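Local coordinates for protein inactive glucansucrase (Lactobacillus reuteri, PDB 5JBD) that is a calcium-binding member of glycosyl hydrolase family 70, named an inactive glucansucrase and built around a parallel beta/alpha barrel of the TIM type, at residues Glu172-Ser177 against Asp190-Ile195; Val194-Asn199 against Asn215-Asn220; Asn234-Leu239 against Thr767-Met772; Arg281-Asp286 against Tyr319-His324. One frame throughout, in Å; residues are numbered along the deposited sequence.

Contact 1 (Glu172-Ser177 against Asp190-Ile195); sequences ELSLQS and DSDQVI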
# COMPACT_ATOMS: atom_id res chain seq x y z
N GLU A 172 4.33 23.23 -6.42
CA GLU A 172 3.52 22.10 -6.86
C GLU A 172 2.07 22.16 -6.33
O GLU A 172 1.20 21.47 -6.86
CB GLU A 172 4.19 20.79 -6.46
CG GLU A 172 5.55 20.60 -7.13
CD GLU A 172 6.22 19.29 -6.77
OE1 GLU A 172 5.79 18.63 -5.79
OE2 GLU A 172 7.19 18.91 -7.47
N LEU A 173 1.86 22.97 -5.28
CA LEU A 173 0.54 23.29 -4.72
C LEU A 173 -0.07 22.14 -3.92
O LEU A 173 -1.13 21.62 -4.27
CB LEU A 173 -0.43 23.81 -5.80
CG LEU A 173 0.04 24.98 -6.67
CD1 LEU A 173 -1.00 25.26 -7.74
CD2 LEU A 173 0.31 26.23 -5.84
N SER A 174 0.62 21.73 -2.86
CA SER A 174 0.10 20.72 -1.94
C SER A 174 -1.11 21.26 -1.19
O SER A 174 -1.14 22.41 -0.79
CB SER A 174 1.16 20.30 -0.92
OG SER A 174 0.62 19.36 0.00
N LEU A 175 -2.08 20.39 -0.96
CA LEU A 175 -3.21 20.72 -0.09
C LEU A 175 -2.76 20.95 1.38
O LEU A 175 -3.45 21.63 2.12
CB LEU A 175 -4.30 19.64 -0.19
CG LEU A 175 -4.89 19.38 -1.59
CD1 LEU A 175 -5.76 18.13 -1.58
CD2 LEU A 175 -5.70 20.57 -2.06
N GLN A 176 -1.60 20.41 1.76
CA GLN A 176 -0.96 20.67 3.07
C GLN A 176 -0.74 22.13 3.40
O GLN A 176 -0.67 22.48 4.59
CB GLN A 176 0.40 19.99 3.17
CG GLN A 176 0.33 18.48 3.40
CD GLN A 176 1.71 17.81 3.52
OE1 GLN A 176 1.88 16.87 4.30
NE2 GLN A 176 2.69 18.33 2.80
N SER A 177 -0.63 22.97 2.38
CA SER A 177 -0.32 24.38 2.58
C SER A 177 -1.53 25.24 2.91
O SER A 177 -1.38 26.45 3.11
CB SER A 177 0.32 24.95 1.32
OG SER A 177 -0.68 25.11 0.32
N ASP A 190 -4.32 12.30 -0.63
CA ASP A 190 -4.98 11.72 -1.81
C ASP A 190 -4.95 12.62 -3.02
O ASP A 190 -4.57 12.19 -4.11
CB ASP A 190 -6.45 11.42 -1.51
CG ASP A 190 -6.64 10.33 -0.50
OD1 ASP A 190 -5.75 9.47 -0.36
OD2 ASP A 190 -7.72 10.32 0.14
N SER A 191 -5.32 13.87 -2.82
CA SER A 191 -5.46 14.78 -3.94
C SER A 191 -4.21 15.69 -4.19
O SER A 191 -4.32 16.75 -4.80
CB SER A 191 -6.82 15.48 -3.82
OG SER A 191 -7.83 14.47 -4.08
N ASP A 192 -3.04 15.23 -3.75
CA ASP A 192 -1.73 15.79 -4.17
C ASP A 192 -1.20 15.00 -5.37
O ASP A 192 -0.36 14.11 -5.23
CB ASP A 192 -0.71 15.80 -3.00
CG ASP A 192 -0.82 17.04 -2.13
OD1 ASP A 192 -1.71 17.90 -2.36
OD2 ASP A 192 0.01 17.16 -1.20
N GLN A 193 -1.72 15.33 -6.54
CA GLN A 193 -1.49 14.57 -7.76
C GLN A 193 -1.31 15.46 -8.96
O GLN A 193 -1.84 16.58 -9.04
CB GLN A 193 -2.67 13.66 -8.10
CG GLN A 193 -3.16 12.73 -7.01
CD GLN A 193 -2.24 11.56 -6.74
OE1 GLN A 193 -1.37 11.21 -7.56
NE2 GLN A 193 -2.43 10.92 -5.59
N VAL A 194 -0.62 14.90 -9.93
CA VAL A 194 -0.52 15.44 -11.24
C VAL A 194 -0.80 14.29 -12.23
O VAL A 194 -0.39 13.16 -12.00
CB VAL A 194 0.90 16.07 -11.32
CG1 VAL A 194 1.81 15.40 -12.32
CG2 VAL A 194 0.83 17.59 -11.37
N ILE A 195 -1.52 14.57 -13.31
CA ILE A 195 -1.69 13.58 -14.40
C ILE A 195 -0.71 13.85 -15.54
O ILE A 195 -0.32 15.00 -15.76
CB ILE A 195 -3.12 13.54 -14.99
CG1 ILE A 195 -3.57 14.90 -15.54
CG2 ILE A 195 -4.10 13.04 -13.92
CD1 ILE A 195 -4.92 14.86 -16.25
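Asp-192 extends its carboxylate to Ser-174 and Leu-175 and uses both oxygens there. OD2 meets the hydroxyl of Ser-174 on its syn side, 2.6 Å from OG and 16° out of the carboxylate plane. OD1 offers its syn lone pair to the amide of Leu-175, an almost straight bond of 2.9 Å from N to OD1. Aspartate suits the place because one short side chain presents two acceptors to the hydroxyl and the N-H of successive residues. Ser-174 holds OG anti to its own backbone N (chi1 177°), and the same oxygen accepts from Gln-176 N, 3.0 Å from OG, closing an ST turn as the chain enters the 3-10 segment 175-177. Leu-175 slides past the Asp-192 side chain in the opposite direction and lays CD1 against Ser-191 CB at 3.6 Å. In the next shell, Arg-766 forms a salt bridge with Asp-192 OD1 and hydrogen bonds with Leu-173 O and Ser-191 O, while Ser-191 OG accepts from Asn-769 N. The contact thereby ties the loop that follows helix 151-162 to the start of strand 193-197, which runs between strands 841-845 and 758-767 in an antiparallel sheet.

Contact 2 (Val194-Asn199 against Asn215-Asn220); sequences VIFVNN and NYRLMN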
# COMPACT_ATOMS: atom_id res chain seq x y z
N VAL A 194 -0.62 14.90 -9.93
CA VAL A 194 -0.52 15.44 -11.24
C VAL A 194 -0.80 14.29 -12.23
O VAL A 194 -0.39 13.16 -12.00
CB VAL A 194 0.90 16.07 -11.32
CG1 VAL A 194 1.81 15.40 -12.32
CG2 VAL A 194 0.83 17.59 -11.37
N ILE A 195 -1.52 14.57 -13.31
CA ILE A 195 -1.69 13.58 -14.40
C ILE A 195 -0.71 13.85 -15.54
O ILE A 195 -0.32 15.00 -15.76
CB ILE A 195 -3.12 13.54 -14.99
CG1 ILE A 195 -3.57 14.90 -15.54
CG2 ILE A 195 -4.10 13.04 -13.92
CD1 ILE A 195 -4.92 14.86 -16.25
N PHE A 196 -0.34 12.80 -16.27
CA PHE A 196 0.46 12.93 -17.50
C PHE A 196 -0.49 13.00 -18.69
O PHE A 196 -1.34 12.11 -18.87
CB PHE A 196 1.39 11.73 -17.67
CG PHE A 196 2.34 11.50 -16.52
CD1 PHE A 196 2.75 12.53 -15.68
CD2 PHE A 196 2.85 10.23 -16.29
CE1 PHE A 196 3.63 12.30 -14.65
CE2 PHE A 196 3.74 9.99 -15.25
CZ PHE A 196 4.13 11.02 -14.43
N VAL A 197 -0.33 14.05 -19.50
CA VAL A 197 -1.20 14.29 -20.66
C VAL A 197 -0.40 14.32 -21.94
O VAL A 197 0.83 14.52 -21.91
CB VAL A 197 -2.04 15.59 -20.55
CG1 VAL A 197 -2.87 15.60 -19.25
CG2 VAL A 197 -1.19 16.85 -20.68
N ASN A 198 -1.10 14.14 -23.06
CA ASN A 198 -0.48 14.14 -24.38
C ASN A 198 -0.04 15.54 -24.78
O ASN A 198 -0.70 16.53 -24.46
CB ASN A 198 -1.43 13.56 -25.44
CG ASN A 198 -1.62 12.05 -25.31
OD1 ASN A 198 -0.96 11.39 -24.51
ND2 ASN A 198 -2.53 11.51 -26.10
N ASN A 199 1.09 15.60 -25.47
CA ASN A 199 1.62 16.87 -25.95
C ASN A 199 2.57 16.64 -27.12
O ASN A 199 3.77 16.37 -26.92
CB ASN A 199 2.32 17.63 -24.81
CG ASN A 199 2.85 18.98 -25.26
OD1 ASN A 199 2.53 19.45 -26.36
ND2 ASN A 199 3.66 19.61 -24.42
N ASN A 215 -2.60 6.58 -26.14
CA ASN A 215 -3.98 6.44 -26.60
C ASN A 215 -4.88 5.83 -25.50
O ASN A 215 -6.05 5.64 -25.74
CB ASN A 215 -4.05 5.57 -27.85
CG ASN A 215 -3.40 6.22 -29.05
OD1 ASN A 215 -2.66 5.58 -29.78
ND2 ASN A 215 -3.67 7.51 -29.27
N TYR A 216 -4.31 5.49 -24.34
CA TYR A 216 -5.05 4.83 -23.28
C TYR A 216 -5.23 5.78 -22.10
O TYR A 216 -5.92 6.78 -22.25
CB TYR A 216 -4.39 3.48 -22.97
CG TYR A 216 -4.55 2.58 -24.18
CD1 TYR A 216 -5.76 1.92 -24.41
CD2 TYR A 216 -3.55 2.48 -25.15
CE1 TYR A 216 -5.95 1.15 -25.54
CE2 TYR A 216 -3.73 1.69 -26.29
CZ TYR A 216 -4.94 1.04 -26.48
OH TYR A 216 -5.15 0.26 -27.60
N ARG A 217 -4.60 5.51 -20.96
CA ARG A 217 -4.84 6.30 -19.76
C ARG A 217 -6.35 6.43 -19.45
O ARG A 217 -6.83 7.52 -19.11
CB ARG A 217 -4.15 7.69 -19.83
CG ARG A 217 -2.62 7.63 -19.88
CD ARG A 217 -1.95 8.98 -19.58
NE ARG A 217 -0.49 8.88 -19.57
CZ ARG A 217 0.37 9.41 -20.46
NH1 ARG A 217 -0.04 10.16 -21.49
NH2 ARG A 217 1.68 9.20 -20.31
N LEU A 218 -7.09 5.33 -19.58
CA LEU A 218 -8.51 5.32 -19.19
C LEU A 218 -8.50 5.30 -17.68
O LEU A 218 -8.11 4.31 -17.08
CB LEU A 218 -9.25 4.11 -19.75
CG LEU A 218 -9.24 3.96 -21.28
CD1 LEU A 218 -10.13 2.80 -21.72
CD2 LEU A 218 -9.63 5.24 -22.01
N MET A 219 -8.84 6.43 -17.06
CA MET A 219 -8.76 6.55 -15.60
C MET A 219 -10.13 6.30 -14.96
O MET A 219 -11.16 6.55 -15.56
CB MET A 219 -8.25 7.93 -15.20
CG MET A 219 -6.81 8.16 -15.65
SD MET A 219 -6.16 9.70 -15.03
CE MET A 219 -5.93 9.39 -13.31
N ASN A 220 -10.10 5.78 -13.75
CA ASN A 220 -11.29 5.58 -12.92
C ASN A 220 -12.21 4.49 -13.49
O ASN A 220 -13.40 4.48 -13.18
CB ASN A 220 -12.06 6.90 -12.70
CG ASN A 220 -11.16 8.04 -12.26
OD1 ASN A 220 -10.56 8.02 -11.19
ND2 ASN A 220 -11.05 9.05 -13.11
O HOH W 1 -2.89 10.50 -22.57
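Arg-217 approaches Phe-196 with its CG anti to the carbonyl carbon (chi1 -64°) and its chain extended from CG to NE, which carries the guanidinium to the strand. Phe-196 also has CG anti to its carbonyl carbon (chi1 -58°); its ring leads away from the arginine, so CB and the main chain do most of the touching. Phe-196 CB lies 3.6 Å above the guanidinium plane, offset toward the rim, and Phe-196 O covers the same face, where it also approaches Arg-217 CD at 3.3 Å. Arg-217 NH2 comes to the edge of the phenyl ring, near its plane. A long, flat-ended arginine fits here because its face can rest on carbon while its N-H groups point outward. At the guanidinium edge lies a water, 3.1 Å from Arg-217 NH1, which accepts from that nitrogen and donates weakly to Asn-198 OD1; the amide and guanidinium planes stand 62° apart. The stronger partner of Asn-198 OD1 is the backbone N of Ser-214. Earlier on the strand, Ile-195 CG2 meets Met-219 SD at 4.1 Å, with Met-219 CE equally near, an apolar touch between obliquely crossing side chains. Arg-217 NE also donates to Gln-841 O, and NH2 to Ala-212 O and Ala-838 O. The guanidinium thus packs on Phe-196 through its face, while its hydrogen bonds go to those three carbonyls and, by way of the water, weakly to Asn-198; its positive charge is probably stabilised by the carbonyl dipoles and the water.

Contact 3 (Asn234-Leu239 against Thr767-Met772); sequences NSPELL and TNNRGM. With CA (calcium ion), chain C.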
# COMPACT_ATOMS: atom_id res chain seq x y z
N ASN A 234 -17.65 5.58 -7.35
CA ASN A 234 -16.74 6.71 -7.35
C ASN A 234 -15.41 6.38 -6.70
O ASN A 234 -14.91 7.16 -5.88
CB ASN A 234 -17.41 7.93 -6.70
CG ASN A 234 -16.68 9.23 -7.00
OD1 ASN A 234 -16.30 9.50 -8.15
ND2 ASN A 234 -16.48 10.04 -5.96
N SER A 235 -14.82 5.24 -7.08
CA SER A 235 -13.53 4.82 -6.53
C SER A 235 -12.37 5.42 -7.35
O SER A 235 -12.36 5.28 -8.57
CB SER A 235 -13.42 3.29 -6.50
OG SER A 235 -12.37 2.90 -5.63
N PRO A 236 -11.41 6.09 -6.68
CA PRO A 236 -10.41 6.89 -7.42
C PRO A 236 -9.29 6.09 -8.08
O PRO A 236 -8.87 5.04 -7.58
CB PRO A 236 -9.83 7.81 -6.34
CG PRO A 236 -9.94 7.01 -5.08
CD PRO A 236 -11.23 6.24 -5.22
N GLU A 237 -8.79 6.62 -9.20
CA GLU A 237 -7.65 6.02 -9.89
C GLU A 237 -6.36 6.19 -9.09
O GLU A 237 -5.51 5.28 -9.09
CB GLU A 237 -7.47 6.67 -11.27
CG GLU A 237 -6.35 6.04 -12.13
CD GLU A 237 -6.60 4.58 -12.42
OE1 GLU A 237 -7.67 4.31 -13.01
OE2 GLU A 237 -5.79 3.72 -12.01
N LEU A 238 -6.20 7.33 -8.43
CA LEU A 238 -4.90 7.73 -7.84
C LEU A 238 -4.87 7.60 -6.32
O LEU A 238 -5.80 8.03 -5.63
CB LEU A 238 -4.57 9.16 -8.25
CG LEU A 238 -4.60 9.45 -9.76
CD1 LEU A 238 -4.31 10.92 -10.05
CD2 LEU A 238 -3.61 8.58 -10.52
N LEU A 239 -3.78 7.00 -5.82
CA LEU A 239 -3.48 6.91 -4.39
C LEU A 239 -2.19 7.67 -4.06
O LEU A 239 -2.23 8.75 -3.47
CB LEU A 239 -3.35 5.45 -3.95
CG LEU A 239 -4.61 4.58 -4.07
CD1 LEU A 239 -4.28 3.13 -3.71
CD2 LEU A 239 -5.73 5.13 -3.19
N THR A 767 -4.19 17.84 -10.45
CA THR A 767 -5.50 17.20 -10.29
C THR A 767 -5.75 16.64 -8.90
O THR A 767 -4.81 16.49 -8.10
CB THR A 767 -5.68 16.03 -11.28
OG1 THR A 767 -4.79 14.96 -10.94
CG2 THR A 767 -5.44 16.48 -12.72
N ASN A 768 -7.02 16.30 -8.65
CA ASN A 768 -7.39 15.49 -7.49
C ASN A 768 -7.10 14.01 -7.79
O ASN A 768 -6.51 13.67 -8.83
CB ASN A 768 -8.87 15.74 -7.11
CG ASN A 768 -9.86 15.23 -8.14
OD1 ASN A 768 -9.53 14.49 -9.07
ND2 ASN A 768 -11.12 15.64 -7.98
N ASN A 769 -7.55 13.12 -6.90
CA ASN A 769 -7.29 11.68 -7.05
C ASN A 769 -8.09 10.97 -8.15
O ASN A 769 -7.89 9.77 -8.38
CB ASN A 769 -7.44 10.96 -5.71
CG ASN A 769 -8.86 11.01 -5.16
OD1 ASN A 769 -9.75 11.64 -5.72
ND2 ASN A 769 -9.05 10.37 -4.01
N ARG A 770 -8.98 11.69 -8.83
CA ARG A 770 -9.64 11.18 -10.03
C ARG A 770 -9.08 11.77 -11.35
O ARG A 770 -9.62 11.52 -12.42
CB ARG A 770 -11.15 11.42 -9.96
CG ARG A 770 -11.83 10.81 -8.74
CD ARG A 770 -13.35 10.98 -8.83
NE ARG A 770 -13.91 10.39 -10.04
CZ ARG A 770 -14.07 9.09 -10.27
NH1 ARG A 770 -13.71 8.16 -9.37
NH2 ARG A 770 -14.60 8.68 -11.41
N GLY A 771 -7.99 12.52 -11.29
CA GLY A 771 -7.44 13.15 -12.50
C GLY A 771 -8.25 14.33 -13.03
O GLY A 771 -8.08 14.72 -14.18
N MET A 772 -9.11 14.91 -12.20
CA MET A 772 -9.82 16.12 -12.56
C MET A 772 -9.01 17.31 -12.04
O MET A 772 -8.55 17.29 -10.91
CB MET A 772 -11.22 16.13 -11.95
CG MET A 772 -12.10 14.98 -12.44
SD MET A 772 -12.35 14.96 -14.24
CE MET A 772 -12.14 13.21 -14.62
CA CA C . -4.42 3.53 -10.16
O HOH W 2 -12.99 8.84 -6.56
O HOH W 3 -6.87 8.50 -3.10
O HOH W 4 -2.96 2.00 -11.31
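Leu-238 N donates to Asn-769 O, 3.0 Å away, and so joins the irregular chain 234-239 to the type I beta turn from Asn-768 to Gly-771. Beside this bond Leu-238 directs CD1 to Asn-768 O at 3.7 Å, and Pro-236 CB packs against the amide of Asn-769, 3.5 Å from ND2. Arg-770 brings its guanidinium beneath Asn-234, whose OD1 stands 2.9 Å above the plane, offset toward the rim; that oxygen accepts its hydrogen bond from Asn-231 ND2. At the edge of the same guanidinium, NH1 makes a weak bond to Ser-235 O and donates to an in-plane water that in turn donates to Asn-234 O. A second water links Asn-769 ND2 to Leu-238 O. The turn is braced from within: Asn-768 OD1 takes Arg-770 N, closing an Asx turn, and Met-772 N, the two arriving from opposite faces of its amide. Gly-771 suits its position because its positive phi (73°) favours glycine. In Glu-237 CG is anti to the backbone N (chi1 -176°), and the bend at chi2 (61°) turns CD back toward the calcium ion. Glu-237 O and OE2 both bind the metal, each at 2.3 Å, while OE1 accepts from Asn-220 N. A water and four further atoms complete the shell. The result is a seven-ligand calcium site built from Glu-237, Asp-243, Asn-287 and Asn-751, its named ligands all oxygens, beside a type I turn that carries an Asx turn.

Contact 4 (Arg281-Asp286 against Tyr319-His324); sequences RVDAAD and YNEGYH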
# COMPACT_ATOMS: atom_id res chain seq x y z
N ARG A 281 -3.07 -11.94 -2.85
CA ARG A 281 -3.79 -10.88 -2.18
C ARG A 281 -3.61 -9.66 -3.08
O ARG A 281 -2.49 -9.23 -3.32
CB ARG A 281 -3.22 -10.66 -0.77
CG ARG A 281 -3.90 -9.59 0.06
CD ARG A 281 -3.37 -8.20 -0.23
NE ARG A 281 -3.80 -7.20 0.75
CZ ARG A 281 -3.46 -5.90 0.70
NH1 ARG A 281 -2.68 -5.45 -0.27
NH2 ARG A 281 -3.86 -5.07 1.65
N VAL A 282 -4.71 -9.11 -3.60
CA VAL A 282 -4.63 -8.08 -4.63
C VAL A 282 -4.71 -6.68 -4.02
O VAL A 282 -5.79 -6.23 -3.59
CB VAL A 282 -5.69 -8.28 -5.72
CG1 VAL A 282 -5.52 -7.24 -6.83
CG2 VAL A 282 -5.60 -9.69 -6.30
N ASP A 283 -3.56 -6.00 -3.96
CA ASP A 283 -3.47 -4.67 -3.37
C ASP A 283 -4.20 -3.63 -4.22
O ASP A 283 -4.12 -3.66 -5.46
CB ASP A 283 -2.00 -4.25 -3.27
CG ASP A 283 -1.82 -2.91 -2.57
OD1 ASP A 283 -2.19 -2.79 -1.37
OD2 ASP A 283 -1.31 -1.98 -3.22
N ALA A 284 -4.94 -2.74 -3.56
CA ALA A 284 -5.58 -1.59 -4.23
C ALA A 284 -6.51 -1.99 -5.38
O ALA A 284 -6.56 -1.36 -6.45
CB ALA A 284 -4.50 -0.61 -4.72
N ALA A 285 -7.25 -3.08 -5.17
CA ALA A 285 -8.14 -3.61 -6.22
C ALA A 285 -9.25 -2.65 -6.61
O ALA A 285 -9.80 -2.81 -7.70
CB ALA A 285 -8.74 -4.94 -5.80
N ASP A 286 -9.54 -1.64 -5.78
CA ASP A 286 -10.51 -0.60 -6.13
C ASP A 286 -9.91 0.58 -6.90
O ASP A 286 -10.64 1.50 -7.26
CB ASP A 286 -11.23 -0.01 -4.88
CG ASP A 286 -11.92 -1.08 -3.99
OD1 ASP A 286 -12.14 -2.21 -4.45
OD2 ASP A 286 -12.24 -0.73 -2.83
N TYR A 319 -7.78 -13.05 -3.10
CA TYR A 319 -8.64 -12.13 -2.35
C TYR A 319 -8.23 -10.68 -2.56
O TYR A 319 -7.01 -10.36 -2.52
CB TYR A 319 -8.68 -12.49 -0.85
CG TYR A 319 -7.39 -13.01 -0.22
CD1 TYR A 319 -7.03 -14.36 -0.31
CD2 TYR A 319 -6.58 -12.18 0.56
CE1 TYR A 319 -5.87 -14.85 0.28
CE2 TYR A 319 -5.42 -12.67 1.16
CZ TYR A 319 -5.07 -14.01 1.02
OH TYR A 319 -3.92 -14.51 1.63
N ASN A 320 -9.22 -9.82 -2.79
CA ASN A 320 -8.99 -8.43 -3.21
C ASN A 320 -9.13 -7.47 -2.06
O ASN A 320 -10.13 -7.49 -1.37
CB ASN A 320 -10.00 -8.01 -4.30
CG ASN A 320 -9.80 -8.75 -5.61
OD1 ASN A 320 -8.82 -9.46 -5.79
ND2 ASN A 320 -10.76 -8.61 -6.52
N GLU A 321 -8.13 -6.60 -1.88
CA GLU A 321 -8.20 -5.57 -0.86
C GLU A 321 -9.04 -4.42 -1.36
O GLU A 321 -8.76 -3.86 -2.40
CB GLU A 321 -6.83 -5.02 -0.50
CG GLU A 321 -6.86 -3.94 0.59
CD GLU A 321 -6.05 -2.70 0.29
OE1 GLU A 321 -5.49 -2.55 -0.82
OE2 GLU A 321 -5.96 -1.85 1.18
N GLY A 322 -10.06 -4.06 -0.58
CA GLY A 322 -10.84 -2.87 -0.89
C GLY A 322 -11.83 -2.49 0.20
O GLY A 322 -12.26 -3.34 0.96
N TYR A 323 -12.18 -1.20 0.24
CA TYR A 323 -13.04 -0.61 1.24
C TYR A 323 -14.37 -0.08 0.62
O TYR A 323 -15.13 0.63 1.29
CB TYR A 323 -12.28 0.51 1.99
CG TYR A 323 -11.14 -0.03 2.85
CD1 TYR A 323 -9.87 -0.23 2.33
CD2 TYR A 323 -11.35 -0.36 4.20
CE1 TYR A 323 -8.83 -0.73 3.12
CE2 TYR A 323 -10.32 -0.86 4.99
CZ TYR A 323 -9.06 -1.06 4.44
OH TYR A 323 -8.03 -1.57 5.22
N HIS A 324 -14.64 -0.46 -0.63
CA HIS A 324 -15.88 -0.10 -1.34
C HIS A 324 -16.80 -1.32 -1.47
O HIS A 324 -16.47 -2.28 -2.17
CB HIS A 324 -15.57 0.41 -2.73
CG HIS A 324 -14.89 1.74 -2.75
ND1 HIS A 324 -13.53 1.88 -2.56
CD2 HIS A 324 -15.38 2.99 -2.92
CE1 HIS A 324 -13.22 3.16 -2.61
NE2 HIS A 324 -14.32 3.85 -2.83
O HOH W 5 -13.70 -3.45 -2.28
O HOH W 6 -8.71 -1.12 -3.00
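Arg-281 lays one face of its guanidinium on Glu-321, whose CB sits over the centre 3.6 Å above the plane, while CG lies over NH2 on the same face; the carboxylate is turned only 18° from the guanidinium. At the edge, Arg-281 NH1 forms a salt bridge with Asp-283 OD1, 2.9 Å away on its anti lone pair, and is shared with Asp-747. The ring of Tyr-319 stands nearly perpendicular to the guanidinium and has Arg-281 CA over one face, with CE2 3.6 Å from Arg-281 CB. Asp-286 OD2 lies at the edge of the His-324 ring, near its plane, accepting from ND1 at 2.9 Å; ND1 is 40° above the carboxylate plane, and His-324 N arrives from the same face. Gly-322, with no side chain, lets its CA come 3.2 Å from Asp-286 OD2. Parallel strand pairing underlies this: Val-282 N donates to Tyr-319 O, and Glu-321 N to Val-282 O. Asn-320 OD1 is buried against Val-282 with no partner in the model, although ND2 of that amide bonds Gln-338 OE1. Asp-283 OD2 bonds a glycerol. Arg-281 NH1 thus holds Asp-283, and Ala-284 N holds Glu-321 OE1 at 2.8 Å. Asp-283 OD1 and Glu-321 OE1, two acceptors, stand 3.4 Å apart; Arg-281 would be expected to offset their repulsion, its NH2 forming a long salt bridge of 3.9 Å to Glu-321 OE2 with no N-H pointing at it.

How the contacts relate
Contacts 1 and 2 lie at the surface and share strand 193-197 of the antiparallel sheet, one near its start and the other toward its end. Contact 3 is partly buried and touches all the others: Thr-767 N meets Gln-193 O, Asn-220 ND2 reaches Arg-770 O, and Leu-239 packs on Ala-284. Contact 4 is the buried one, belonging to the parallel barrel sheet and nested in sequence within the long loop closed by contact 3. The chemistry follows place: a carboxylate gripping a turn in contact 1, arginine with carbonyls and water in contact 2, a backbone bond, an arginine and waters beside a calcium ligand in contact 3, and strand pairing with a salt-bridge network in contact 4.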